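Local coordinates for uncharacterized NTF2-like protein (Cytophaga hutchinsonii ATCC 33406, PDB 3F14), which is of unknown function but adopts the SnoaL-like, NTF2-type cone-shaped fold, whose interior cavity in relatives often binds small molecules, at residues 9-15 against 93-99; 25-29 against 41-46; 30-34 against 48-52. All blocks are in the same frame, centred on the assembly; numbering follows the deposited sequence.

The three contacts lie within one SnoaL-like domain and meet around the phenyl ring of Phe13. In interaction 1 this residue packs helix 2-14 on strand 88-100; the CE1 atom of Phe13 lies 3.7 Å from CZ2 of Trp31 in interaction 3, and the CE2 atom of Phe13 lies 3.9 Å from CZ of Phe25 in interaction 2. Interactions 2 and 3 share helix 42-57 and have centres about 10 Å apart, whereas the centres of 1 and 2 are about 15 Å apart. A bound Tris molecule, probably from the crystallisation liquor, touches Asp95 of interaction 1 and approaches Trp31 of interaction 3, consistent with a pocket between them.

Interaction 1: residues 9-15 against 93-99; sequences IAQHFSS and YCDIYRF. With TRS (2-amino-2-hydroxymethyl-propane-1,3-diol), chain B.
OG of Ser14 sits between two side chains of the facing strand: it receives a hydrogen bond from OH of Tyr97 (2.7 Å) and donates one to OD2 of Asp95 (2.7 Å), on the anti lone pair of that carboxylate oxygen. The serine oxygen lies in the plane of the Tyr97 ring, at its edge, while CB of Ala10 covers one face, 3.9 Å from the ring centroid, a CH-pi contact. OH of Tyr97 also comes to the edge of the Phe13 ring, 3.3 Å from CD1 of Phe13; the ring pair itself is oblique, planes at 82°. The N-to-C directions of helix 9-14 and strand 93-99 are 140° apart, closer to antiparallel, consistent with the helix closing the cone of NTF2-like folds. A Tris molecule, probably from the crystallisation liquor, is bound here, perhaps marking a pocket. Its N donates to O of Ser14 and, at 2.8 Å, to OD2 of Asp95; its O1 donates to OD1 of Asp95 (2.6 Å), which also bonds to OG of Ser109. Tyr93, CG between backbone N and carbonyl carbon (chi1 58°), turns a ring face to the Tris N, 3.3 Å from the plane. Replacing Tyr93 by an alanine is likely to remove this face from the Tris amine and leave OD1 of Asn63 without its hydroxyl partner. Farther along, CG2 of Ile9 touches the edge of the Phe99 ring at CE1, 4.2 Å away.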
ATOM      1  N   ILE A   9       9.826  10.240 -10.937  1.00 17.22           N
ATOM      2  CA  ILE A   9      10.744   9.634  -9.970  1.00 21.11           C
ATOM      3  C   ILE A   9      10.141   8.347  -9.440  1.00 17.60           C
ATOM      4  O   ILE A   9      10.788   7.298  -9.451  1.00 17.89           O
ATOM      5  CB  ILE A   9      11.010  10.565  -8.780  1.00 20.18           C
ATOM      6  CG1 ILE A   9      11.849  11.770  -9.196  1.00 25.97           C
ATOM      7  CG2 ILE A   9      11.755   9.811  -7.664  1.00 21.68           C
ATOM      8  CD1 ILE A   9      11.818  12.884  -8.190  1.00 24.10           C
ATOM      9  N   ALA A  10       8.896   8.421  -9.002  1.00 17.20           N
ATOM     10  CA  ALA A  10       8.194   7.270  -8.418  1.00 19.17           C
ATOM     11  C   ALA A  10       8.030   6.183  -9.442  1.00 17.83           C
ATOM     12  O   ALA A  10       8.202   4.998  -9.145  1.00 18.27           O
ATOM     13  CB  ALA A  10       6.818   7.700  -7.842  1.00 20.35           C
ATOM     14  N   GLN A  11       7.630   6.529 -10.663  1.00 16.58           N
ATOM     15  CA  GLN A  11       7.511   5.535 -11.716  1.00 17.70           C
ATOM     16  C   GLN A  11       8.805   4.778 -11.950  1.00 17.50           C
ATOM     17  O   GLN A  11       8.790   3.555 -12.040  1.00 17.93           O
ATOM     18  CB  GLN A  11       7.083   6.182 -13.022  1.00 19.04           C
ATOM     19  CG  GLN A  11       5.636   6.665 -13.055  1.00 18.35           C
ATOM     20  CD  GLN A  11       4.630   5.533 -13.195  1.00 26.47           C
ATOM     21  OE1 GLN A  11       4.957   4.459 -13.703  1.00 22.25           O
ATOM     22  NE2 GLN A  11       3.377   5.789 -12.773  1.00 26.77           N
ATOM     23  N   HIS A  12       9.923   5.500 -12.029  1.00 16.41           N
ATOM     24  CA  HIS A  12      11.215   4.853 -12.232  1.00 17.26           C
ATOM     25  C   HIS A  12      11.596   3.952 -11.085  1.00 16.63           C
ATOM     26  O   HIS A  12      11.950   2.802 -11.289  1.00 17.21           O
ATOM     27  CB  HIS A  12      12.317   5.891 -12.417  1.00 17.38           C
ATOM     28  CG  HIS A  12      12.396   6.442 -13.802  1.00 21.68           C
ATOM     29  ND1 HIS A  12      11.833   7.651 -14.160  1.00 30.00           N
ATOM     30  CD2 HIS A  12      12.983   5.942 -14.913  1.00 23.24           C
ATOM     31  CE1 HIS A  12      12.092   7.884 -15.441  1.00 27.00           C
ATOM     32  NE2 HIS A  12      12.785   6.862 -15.920  1.00 25.63           N
ATOM     33  N   PHE A  13      11.462   4.418  -9.835  1.00 15.29           N
ATOM     34  CA  PHE A  13      11.839   3.561  -8.712  1.00 16.73           C
ATOM     35  C   PHE A  13      10.942   2.321  -8.639  1.00 15.89           C
ATOM     36  O   PHE A  13      11.441   1.215  -8.479  1.00 16.18           O
ATOM     37  CB  PHE A  13      11.800   4.342  -7.373  1.00 15.62           C
ATOM     38  CG  PHE A  13      12.411   3.563  -6.207  1.00 14.23           C
ATOM     39  CD1 PHE A  13      11.703   2.618  -5.504  1.00 15.52           C
ATOM     40  CD2 PHE A  13      13.748   3.804  -5.848  1.00 14.06           C
ATOM     41  CE1 PHE A  13      12.295   1.887  -4.495  1.00 16.08           C
ATOM     42  CE2 PHE A  13      14.333   3.112  -4.826  1.00 16.52           C
ATOM     43  CZ  PHE A  13      13.628   2.124  -4.160  1.00 16.65           C
ATOM     44  N   SER A  14       9.623   2.501  -8.787  1.00 15.10           N
ATOM     45  CA  SER A  14       8.703   1.381  -8.625  1.00 15.50           C
ATOM     46  C   SER A  14       8.904   0.301  -9.693  1.00 16.60           C
ATOM     47  O   SER A  14       8.677  -0.865  -9.458  1.00 15.92           O
ATOM     48  CB  SER A  14       7.241   1.859  -8.606  1.00 17.59           C
ATOM     49  OG  SER A  14       6.900   2.379  -7.294  1.00 16.98           O
ATOM     50  N   SER A  15       9.306   0.725 -10.885  1.00 16.99           N
ATOM     51  CA  SER A  15       9.528  -0.192 -11.991  1.00 17.38           C
ATOM     52  C   SER A  15      10.944  -0.818 -11.931  1.00 17.64           C
ATOM     53  O   SER A  15      11.302  -1.628 -12.810  1.00 18.67           O
ATOM     54  CB  SER A  15       9.232   0.498 -13.356  1.00 18.16           C
ATOM     55  OG  SER A  15      10.120   1.534 -13.547  1.00 21.73           O
ATOM     56  N   TYR A  93       2.968  -5.244  -5.498  1.00 15.25           N
ATOM     57  CA  TYR A  93       3.562  -4.218  -4.654  1.00 15.50           C
ATOM     58  C   TYR A  93       2.770  -2.928  -4.579  1.00 15.60           C
ATOM     59  O   TYR A  93       2.062  -2.535  -5.497  1.00 16.58           O
ATOM     60  CB  TYR A  93       5.044  -3.899  -5.081  1.00 16.12           C
ATOM     61  CG  TYR A  93       5.230  -3.444  -6.503  1.00 16.01           C
ATOM     62  CD1 TYR A  93       5.007  -2.114  -6.904  1.00 15.57           C
ATOM     63  CD2 TYR A  93       5.684  -4.333  -7.466  1.00 18.26           C
ATOM     64  CE1 TYR A  93       5.181  -1.731  -8.220  1.00 14.95           C
ATOM     65  CE2 TYR A  93       5.916  -3.933  -8.761  1.00 16.64           C
ATOM     66  CZ  TYR A  93       5.660  -2.647  -9.156  1.00 16.33           C
ATOM     67  OH  TYR A  93       5.864  -2.312 -10.493  1.00 17.09           O
ATOM     68  N   CYS A  94       2.914  -2.287  -3.433  1.00 15.09           N
ATOM     69  CA  CYS A  94       2.420  -0.949  -3.205  1.00 16.46           C
ATOM     70  C   CYS A  94       3.595  -0.157  -2.601  1.00 15.40           C
ATOM     71  O   CYS A  94       4.051  -0.471  -1.512  1.00 15.12           O
ATOM     72  CB  CYS A  94       1.221  -0.961  -2.257  1.00 15.53           C
ATOM     73  SG  CYS A  94       0.625   0.720  -1.893  1.00 18.86           S
ATOM     74  N   ASP A  95       4.060   0.852  -3.338  1.00 14.71           N
ATOM     75  CA  ASP A  95       5.179   1.714  -2.949  1.00 14.66           C
ATOM     76  C   ASP A  95       4.658   3.088  -2.622  1.00 14.45           C
ATOM     77  O   ASP A  95       3.982   3.726  -3.435  1.00 14.96           O
ATOM     78  CB  ASP A  95       6.214   1.816  -4.056  1.00 15.03           C
ATOM     79  CG  ASP A  95       6.854   0.488  -4.416  1.00 16.22           C
ATOM     80  OD1 ASP A  95       7.095  -0.365  -3.539  1.00 16.04           O
ATOM     81  OD2 ASP A  95       7.169   0.266  -5.655  1.00 16.73           O
ATOM     82  N   ILE A  96       5.017   3.587  -1.435  1.00 15.13           N
ATOM     83  CA  ILE A  96       4.555   4.882  -0.937  1.00 14.53           C
ATOM     84  C   ILE A  96       5.763   5.812  -0.773  1.00 14.59           C
ATOM     85  O   ILE A  96       6.718   5.466  -0.060  1.00 16.03           O
ATOM     86  CB  ILE A  96       3.845   4.732   0.429  1.00 14.79           C
ATOM     87  CG1 ILE A  96       2.689   3.763   0.313  1.00 14.97           C
ATOM     88  CG2 ILE A  96       3.409   6.104   0.980  1.00 14.56           C
ATOM     89  CD1 ILE A  96       1.966   3.443   1.654  1.00 18.21           C
ATOM     90  N   TYR A  97       5.745   6.947  -1.474  1.00 14.78           N
ATOM     91  CA  TYR A  97       6.849   7.898  -1.445  1.00 15.19           C
ATOM     92  C   TYR A  97       6.454   9.137  -0.711  1.00 16.26           C
ATOM     93  O   TYR A  97       5.384   9.685  -0.962  1.00 16.63           O
ATOM     94  CB  TYR A  97       7.248   8.288  -2.889  1.00 16.12           C
ATOM     95  CG  TYR A  97       7.665   7.128  -3.775  1.00 14.91           C
ATOM     96  CD1 TYR A  97       6.712   6.324  -4.398  1.00 15.68           C
ATOM     97  CD2 TYR A  97       9.000   6.813  -3.986  1.00 16.18           C
ATOM     98  CE1 TYR A  97       7.048   5.242  -5.155  1.00 16.16           C
ATOM     99  CE2 TYR A  97       9.353   5.741  -4.740  1.00 16.88           C
ATOM    100  CZ  TYR A  97       8.380   4.958  -5.354  1.00 16.01           C
ATOM    101  OH  TYR A  97       8.734   3.857  -6.077  1.00 17.29           O
ATOM    102  N   ARG A  98       7.305   9.590   0.185  1.00 18.33           N
ATOM    103  CA  ARG A  98       7.144  10.911   0.785  1.00 19.77           C
ATOM    104  C   ARG A  98       8.315  11.727   0.322  1.00 16.78           C
ATOM    105  O   ARG A  98       9.479  11.368   0.526  1.00 17.49           O
ATOM    106  CB  ARG A  98       7.144  10.869   2.298  1.00 19.81           C
ATOM    107  CG  ARG A  98       6.923  12.268   2.953  1.00 27.04           C
ATOM    108  CD  ARG A  98       6.946  12.265   4.490  1.00 24.99           C
ATOM    109  N   PHE A  99       8.005  12.853  -0.315  1.00 20.45           N
ATOM    110  CA  PHE A  99       8.992  13.727  -0.807  1.00 19.90           C
ATOM    111  C   PHE A  99       9.236  14.891   0.163  1.00 20.94           C
ATOM    112  O   PHE A  99       8.394  15.211   1.021  1.00 21.26           O
ATOM    113  CB  PHE A  99       8.566  14.308  -2.167  1.00 21.88           C
ATOM    114  CG  PHE A  99       8.408  13.268  -3.222  1.00 23.96           C
ATOM    115  CD1 PHE A  99       9.476  12.889  -3.997  1.00 28.12           C
ATOM    116  CD2 PHE A  99       7.176  12.679  -3.435  1.00 24.20           C
ATOM    117  CE1 PHE A  99       9.315  11.904  -4.963  1.00 26.75           C
ATOM    118  CE2 PHE A  99       7.022  11.732  -4.379  1.00 30.70           C
ATOM    119  CZ  PHE A  99       8.103  11.331  -5.129  1.00 21.16           C
TER
HETATM  120  C   TRS B 112       9.558  -2.540  -6.059  0.50  8.96           C
HETATM  121  C1  TRS B 112       9.347  -2.422  -4.526  0.50  9.47           C
HETATM  122  C2  TRS B 112       9.657  -3.988  -6.518  0.50 12.63           C
HETATM  123  C3  TRS B 112      10.836  -1.826  -6.464  0.50 12.70           C
HETATM  124  N   TRS B 112       8.411  -1.936  -6.753  0.50 10.82           N
HETATM  125  O1  TRS B 112       8.003  -2.713  -4.165  0.50  9.39           O
HETATM  126  O2  TRS B 112       8.504  -4.703  -6.129  0.50 16.37           O
HETATM  127  O3  TRS B 112      10.615  -0.450  -6.333  0.50 13.17           O

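Interaction 2: residues 25-29 against 41-46; sequences FNDII and GKADVI
Phe25 and the two branched residues Val45 and Ile46 cross obliquely, with CE2 of the ring as their common point: CG1 of Val45 and CG1 of Ile46 each lie 3.6 Å from CE2 of Phe25, neither squarely over a face nor at the edge. One face of this ring is covered from within its own segment by CD1 of Ile29, 3.5 Å above the plane and offset toward the rim. The other branch of Ile29 lies against the helix start, its CG2 3.8 Å from CA of Lys42. CG2 of Ile29 is also 3.9 Å from CG2 of Val45. The two branches of Val45 therefore divide their work, CG1 meeting the phenylalanine and CG2 the isoleucine. Lys42 runs outward with CG anti to the backbone N (chi1 -174°) and the chain extended beyond, passing Asp27 at a slant. In this one of its two conformers, NZ of Lys42 stays 4.6 Å from OD1 of Asp27, beyond a salt bridge, and a water closes the gap by donating to the carboxylate and accepting from the ammonium. Backbone bonds fix the spacing: N of Gly41 donates to O of Ile29 at 2.8 Å, and N of Lys42 to O of Asp27 at 3.0 Å. ND2 of Asn26 bonds to OG1 of Thr103. At phi 92° and psi 147°, a CB on Gly41 would be jammed against the preceding carbonyl oxygen. This N-cap glycine of helix 42-57 thus meets the type I beta turn 26-29, within which OD1 of Asn26 accepts from N of Ile28 in an Asx turn of the NTF2-like domain.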
ATOM      1  N   PHE A  25      17.609  11.071  -4.248  1.00 16.16           N
ATOM      2  CA  PHE A  25      17.503  10.609  -2.872  1.00 16.01           C
ATOM      3  C   PHE A  25      17.877  11.689  -1.907  1.00 16.27           C
ATOM      4  O   PHE A  25      18.917  12.357  -2.072  1.00 16.49           O
ATOM      5  CB  PHE A  25      18.441   9.437  -2.599  1.00 17.23           C
ATOM      6  CG  PHE A  25      18.016   8.078  -3.199  1.00 17.23           C
ATOM      7  CD1 PHE A  25      16.935   7.931  -4.073  1.00 17.04           C
ATOM      8  CD2 PHE A  25      18.766   6.953  -2.892  1.00 15.95           C
ATOM      9  CE1 PHE A  25      16.583   6.641  -4.565  1.00 17.47           C
ATOM     10  CE2 PHE A  25      18.440   5.695  -3.391  1.00 17.80           C
ATOM     11  CZ  PHE A  25      17.347   5.548  -4.218  1.00 16.58           C
ATOM     12  N   ASN A  26      17.081  11.858  -0.858  1.00 14.42           N
ATOM     13  CA  ASN A  26      17.505  12.711   0.254  1.00 13.30           C
ATOM     14  C   ASN A  26      18.735  12.099   0.933  1.00 14.16           C
ATOM     15  O   ASN A  26      18.874  10.887   1.031  1.00 13.20           O
ATOM     16  CB  ASN A  26      16.342  12.883   1.222  1.00 14.10           C
ATOM     17  CG  ASN A  26      16.553  13.994   2.225  1.00 18.27           C
ATOM     18  OD1 ASN A  26      17.167  13.793   3.270  1.00 17.43           O
ATOM     19  ND2 ASN A  26      16.047  15.179   1.902  1.00 18.47           N
ATOM     20  N   ASP A  27      19.594  12.943   1.500  1.00 13.54           N
ATOM     21  CA  ASP A  27      20.773  12.463   2.235  1.00 14.22           C
ATOM     22  C   ASP A  27      20.381  11.423   3.305  1.00 12.74           C
ATOM     23  O   ASP A  27      21.157  10.501   3.544  1.00 13.80           O
ATOM     24  CB  ASP A  27      21.518  13.631   2.880  1.00 13.02           C
ATOM     25  CG  ASP A  27      22.297  14.437   1.873  1.00 15.38           C
ATOM     26  OD1 ASP A  27      23.006  13.806   1.049  1.00 17.68           O
ATOM     27  OD2 ASP A  27      22.161  15.668   1.880  1.00 18.84           O
ATOM     28  N   ILE A  28      19.230  11.585   3.937  1.00 14.44           N
ATOM     29  CA  ILE A  28      18.808  10.649   4.998  1.00 15.91           C
ATOM     30  C   ILE A  28      17.582   9.841   4.604  1.00 14.39           C
ATOM     31  O   ILE A  28      16.791   9.470   5.438  1.00 15.22           O
ATOM     32  CB  ILE A  28      18.666  11.344   6.379  1.00 17.75           C
ATOM     33  CG1 ILE A  28      17.626  12.464   6.323  1.00 18.33           C
ATOM     34  CG2 ILE A  28      20.051  11.890   6.822  1.00 15.13           C
ATOM     35  CD1 ILE A  28      17.236  13.007   7.737  1.00 21.98           C
ATOM     36  N   ILE A  29      17.448   9.586   3.320  1.00 13.78           N
ATOM     37  CA  ILE A  29      16.397   8.709   2.817  1.00 13.61           C
ATOM     38  C   ILE A  29      16.294   7.428   3.611  1.00 14.38           C
ATOM     39  O   ILE A  29      17.279   6.849   4.011  1.00 16.06           O
ATOM     40  CB  ILE A  29      16.621   8.404   1.326  1.00 13.38           C
ATOM     41  CG1 ILE A  29      15.466   7.534   0.729  1.00 15.51           C
ATOM     42  CG2 ILE A  29      17.978   7.689   1.057  1.00 15.72           C
ATOM     43  CD1 ILE A  29      15.502   7.428  -0.825  1.00 16.97           C
ATOM     44  N   GLY A  41      19.820   6.073   5.026  1.00 15.00           N
ATOM     45  CA  GLY A  41      20.889   6.890   4.530  1.00 15.33           C
ATOM     46  C   GLY A  41      21.165   6.686   3.054  1.00 15.55           C
ATOM     47  O   GLY A  41      21.020   5.587   2.544  1.00 15.06           O
ATOM     48  N   LYS A  42      21.583   7.763   2.394  0.50 14.73           N
ATOM     49  CA  LYS A  42      21.746   7.742   0.962  0.50 13.78           C
ATOM     50  C   LYS A  42      22.633   6.581   0.550  0.50 14.15           C
ATOM     51  O   LYS A  42      22.201   5.730  -0.224  0.50 13.64           O
ATOM     52  CB  LYS A  42      22.284   9.079   0.476  0.50 15.02           C
ATOM     53  CG  LYS A  42      22.359   9.221  -1.017  0.50 11.79           C
ATOM     54  CD  LYS A  42      22.649  10.663  -1.389  0.50 15.55           C
ATOM     55  CE  LYS A  42      22.754  10.852  -2.867  0.50 13.21           C
ATOM     56  NZ  LYS A  42      23.256  12.187  -3.222  0.50 13.70           N
ATOM     57  N   ALA A  43      23.848   6.502   1.094  1.00 13.60           N
ATOM     58  CA  ALA A  43      24.827   5.492   0.677  1.00 13.12           C
ATOM     59  C   ALA A  43      24.312   4.079   0.882  1.00 12.94           C
ATOM     60  O   ALA A  43      24.386   3.271  -0.037  1.00 12.83           O
ATOM     61  CB  ALA A  43      26.174   5.657   1.409  1.00 13.21           C
ATOM     62  N   ASP A  44      23.708   3.805   2.031  1.00 13.56           N
ATOM     63  CA  ASP A  44      23.200   2.459   2.294  1.00 13.04           C
ATOM     64  C   ASP A  44      22.029   2.128   1.385  1.00 14.88           C
ATOM     65  O   ASP A  44      21.929   0.987   0.918  1.00 14.36           O
ATOM     66  CB  ASP A  44      22.706   2.338   3.734  1.00 14.35           C
ATOM     67  CG  ASP A  44      23.809   2.232   4.752  1.00 17.38           C
ATOM     68  OD1 ASP A  44      24.993   2.204   4.361  1.00 19.62           O
ATOM     69  OD2 ASP A  44      23.495   2.142   5.980  1.00 17.32           O
ATOM     70  N   VAL A  45      21.134   3.079   1.085  1.00 13.19           N
ATOM     71  CA  VAL A  45      19.997   2.769   0.194  1.00 12.67           C
ATOM     72  C   VAL A  45      20.508   2.551  -1.240  1.00 13.82           C
ATOM     73  O   VAL A  45      20.057   1.631  -1.922  1.00 14.31           O
ATOM     74  CB  VAL A  45      18.854   3.800   0.291  1.00 14.47           C
ATOM     75  CG1 VAL A  45      17.746   3.489  -0.692  1.00 15.79           C
ATOM     76  CG2 VAL A  45      18.306   3.887   1.744  1.00 14.87           C
ATOM     77  N   ILE A  46      21.441   3.359  -1.707  1.00 13.43           N
ATOM     78  CA  ILE A  46      21.991   3.160  -3.039  1.00 13.39           C
ATOM     79  C   ILE A  46      22.693   1.812  -3.121  1.00 15.07           C
ATOM     80  O   ILE A  46      22.509   1.073  -4.113  1.00 14.82           O
ATOM     81  CB  ILE A  46      22.914   4.338  -3.460  1.00 13.63           C
ATOM     82  CG1 ILE A  46      22.041   5.563  -3.706  1.00 13.60           C
ATOM     83  CG2 ILE A  46      23.714   3.973  -4.723  1.00 14.72           C
ATOM     84  CD1 ILE A  46      22.852   6.824  -3.950  1.00 14.86           C
TER
HETATM   85  O   HOH W   1      22.749  14.184  -1.470  1.00 51.12           O

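Interaction 3: residues 30-34 against 48-52; sequences EWNII and FCNKM
Trp31 and Phe48 both carry CG anti to the backbone N (chi1 -171° and -172°), extending the indole from strand 30-33 and the phenyl ring from helix 48-52 between the two backbones. In this NTF2-like fold the helix packs over the sheet, its axis at 51° to the strand and 12.5 Å from it at closest approach, a spacing bridged by large side chains and without a hydrogen bond across the segments. The six-membered ring of Trp31 and the Phe48 ring are almost perpendicular in plane, yet the pair is oblique: CZ3 of Trp31 comes to the edge of the phenylalanine, 3.8 Å from CD2 of Phe48. SG of Cys49 lies 3.8 Å from the same CZ3 of Trp31, an oblique sulfur-aromatic contact. Ile33 adds to the wall from the strand, with its CG1 over one face of Trp31, offset toward the rim, and its CD1 3.6 Å from CE2 of Phe48, the two side chains meeting from opposite directions. A triethylene glycol near the Ile33 side chain and a Tris near that of Trp31, both probably from the crystallisation liquor, may mark a pocket. NE1 of Trp31 bonds to OG of Ser109, which probably limits the turning of the indole, and Phe13 meets it edge-to-face. At the next atom of the rim, SE of Met52, a selenomethionine in one of two conformers, makes an oblique Met-aromatic contact 3.9 Å from CH2 of Trp31.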
ATOM      1  N   GLU A  30      15.063   6.953   3.822  1.00 14.86           N
ATOM      2  CA  GLU A  30      14.865   5.629   4.383  1.00 15.21           C
ATOM      3  C   GLU A  30      13.975   4.829   3.427  1.00 16.74           C
ATOM      4  O   GLU A  30      13.015   5.373   2.892  1.00 16.71           O
ATOM      5  CB  GLU A  30      14.168   5.703   5.746  1.00 17.10           C
ATOM      6  CG  GLU A  30      14.986   6.460   6.728  1.00 17.02           C
ATOM      7  CD  GLU A  30      14.458   6.399   8.170  1.00 23.27           C
ATOM      8  OE1 GLU A  30      13.473   5.660   8.430  1.00 21.93           O
ATOM      9  OE2 GLU A  30      15.045   7.137   8.994  1.00 22.05           O
ATOM     10  N   TRP A  31      14.307   3.560   3.232  1.00 14.60           N
ATOM     11  CA  TRP A  31      13.470   2.604   2.519  1.00 16.19           C
ATOM     12  C   TRP A  31      13.035   1.553   3.504  1.00 15.08           C
ATOM     13  O   TRP A  31      13.829   0.750   3.955  1.00 15.18           O
ATOM     14  CB  TRP A  31      14.191   1.977   1.339  1.00 15.90           C
ATOM     15  CG  TRP A  31      13.303   1.128   0.423  1.00 15.53           C
ATOM     16  CD1 TRP A  31      11.962   1.082   0.420  1.00 15.61           C
ATOM     17  CD2 TRP A  31      13.725   0.308  -0.682  1.00 13.29           C
ATOM     18  NE1 TRP A  31      11.516   0.256  -0.579  1.00 14.65           N
ATOM     19  CE2 TRP A  31      12.575  -0.233  -1.288  1.00 14.41           C
ATOM     20  CE3 TRP A  31      14.969  -0.012  -1.231  1.00 16.50           C
ATOM     21  CZ2 TRP A  31      12.638  -1.106  -2.388  1.00 14.96           C
ATOM     22  CZ3 TRP A  31      15.033  -0.898  -2.313  1.00 15.78           C
ATOM     23  CH2 TRP A  31      13.880  -1.410  -2.895  1.00 15.83           C
ATOM     24  N   ASN A  32      11.738   1.579   3.855  1.00 14.82           N
ATOM     25  CA  ASN A  32      11.087   0.644   4.751  1.00 14.82           C
ATOM     26  C   ASN A  32      10.417  -0.437   3.891  1.00 16.69           C
ATOM     27  O   ASN A  32       9.361  -0.202   3.324  1.00 15.26           O
ATOM     28  CB  ASN A  32      10.078   1.355   5.627  1.00 15.61           C
ATOM     29  CG  ASN A  32       9.385   0.423   6.590  1.00 18.17           C
ATOM     30  OD1 ASN A  32       9.673  -0.758   6.634  1.00 18.87           O
ATOM     31  ND2 ASN A  32       8.463   0.964   7.357  1.00 20.32           N
ATOM     32  N   ILE A  33      11.025  -1.604   3.792  1.00 14.95           N
ATOM     33  CA  ILE A  33      10.467  -2.755   3.082  1.00 14.91           C
ATOM     34  C   ILE A  33       9.704  -3.537   4.164  1.00 15.22           C
ATOM     35  O   ILE A  33      10.290  -4.233   4.993  1.00 14.95           O
ATOM     36  CB  ILE A  33      11.520  -3.596   2.379  1.00 15.58           C
ATOM     37  CG1 ILE A  33      12.297  -2.690   1.391  1.00 18.52           C
ATOM     38  CG2 ILE A  33      10.819  -4.787   1.647  1.00 17.07           C
ATOM     39  CD1 ILE A  33      13.497  -3.422   0.701  1.00 21.33           C
ATOM     40  N   ILE A  34       8.380  -3.352   4.189  1.00 14.41           N
ATOM     41  CA  ILE A  34       7.513  -3.864   5.232  1.00 14.76           C
ATOM     42  C   ILE A  34       7.674  -5.375   5.409  1.00 14.10           C
ATOM     43  O   ILE A  34       7.631  -6.143   4.463  1.00 14.77           O
ATOM     44  CB  ILE A  34       6.022  -3.535   4.882  1.00 14.53           C
ATOM     45  CG1 ILE A  34       5.781  -2.014   4.859  1.00 15.44           C
ATOM     46  CG2 ILE A  34       5.066  -4.224   5.856  1.00 16.28           C
ATOM     47  CD1 ILE A  34       5.780  -1.322   6.192  1.00 17.47           C
ATOM     48  N   PHE A  48      22.121  -0.868  -1.401  1.00 14.24           N
ATOM     49  CA  PHE A  48      21.094  -1.916  -1.335  1.00 14.14           C
ATOM     50  C   PHE A  48      20.374  -2.039  -2.655  1.00 16.68           C
ATOM     51  O   PHE A  48      20.200  -3.144  -3.189  1.00 15.70           O
ATOM     52  CB  PHE A  48      20.100  -1.571  -0.227  1.00 15.06           C
ATOM     53  CG  PHE A  48      19.093  -2.659   0.089  1.00 15.38           C
ATOM     54  CD1 PHE A  48      19.378  -3.617   1.050  1.00 18.71           C
ATOM     55  CD2 PHE A  48      17.880  -2.647  -0.527  1.00 18.64           C
ATOM     56  CE1 PHE A  48      18.425  -4.587   1.350  1.00 21.91           C
ATOM     57  CE2 PHE A  48      16.948  -3.602  -0.230  1.00 19.45           C
ATOM     58  CZ  PHE A  48      17.234  -4.556   0.715  1.00 18.62           C
ATOM     59  N   CYS A  49      19.993  -0.920  -3.245  1.00 15.12           N
ATOM     60  CA  CYS A  49      19.403  -0.926  -4.570  1.00 15.81           C
ATOM     61  C   CYS A  49      20.341  -1.536  -5.576  1.00 14.64           C
ATOM     62  O   CYS A  49      19.879  -2.286  -6.475  1.00 16.22           O
ATOM     63  CB  CYS A  49      19.047   0.511  -4.980  1.00 14.67           C
ATOM     64  SG  CYS A  49      17.643   1.218  -4.121  1.00 16.32           S
ATOM     65  N   ASN A  50      21.621  -1.191  -5.574  1.00 14.24           N
ATOM     66  CA  ASN A  50      22.568  -1.768  -6.529  1.00 14.38           C
ATOM     67  C   ASN A  50      22.697  -3.276  -6.374  1.00 15.51           C
ATOM     68  O   ASN A  50      22.895  -3.980  -7.384  1.00 17.02           O
ATOM     69  CB  ASN A  50      23.942  -1.058  -6.471  1.00 15.42           C
ATOM     70  CG  ASN A  50      23.929   0.284  -7.215  1.00 16.76           C
ATOM     71  OD1 ASN A  50      23.160   0.466  -8.152  1.00 18.53           O
ATOM     72  ND2 ASN A  50      24.823   1.178  -6.855  1.00 15.80           N
ATOM     73  N   LYS A  51      22.700  -3.778  -5.145  0.70 16.09           N
ATOM     74  CA  LYS A  51      22.765  -5.230  -4.914  0.70 16.98           C
ATOM     75  C   LYS A  51      21.552  -5.918  -5.555  0.70 15.63           C
ATOM     76  O   LYS A  51      21.682  -6.986  -6.179  0.70 16.09           O
ATOM     77  CB  LYS A  51      22.856  -5.482  -3.415  0.70 19.84           C
ATOM     78  CG  LYS A  51      22.834  -6.907  -2.928  0.70 22.52           C
ATOM     79  CD  LYS A  51      23.223  -6.969  -1.438  0.70 23.01           C
ATOM     80  CE  LYS A  51      22.800  -8.265  -0.763  0.70 28.06           C
ATOM     81  NZ  LYS A  51      22.843  -9.442  -1.697  0.70 33.58           N
HETATM   82  N   MSE A  52      20.385  -5.264  -5.471  0.51 11.55           N
HETATM   83  CA  MSE A  52      19.047  -5.754  -5.973  0.51 12.40           C
HETATM   84  C   MSE A  52      18.834  -5.606  -7.485  0.51 13.44           C
HETATM   85  O   MSE A  52      18.028  -6.334  -8.070  0.51 13.29           O
HETATM   86  CB  MSE A  52      17.855  -5.041  -5.240  0.51 11.71           C
HETATM   87  CG  MSE A  52      16.386  -5.622  -5.498  0.51 12.71           C
HETATM   88 SE   MSE A  52      15.005  -4.800  -4.532  0.38 18.85          SE
HETATM   89  CE  MSE A  52      15.570  -5.292  -2.785  0.51 23.97           C
TER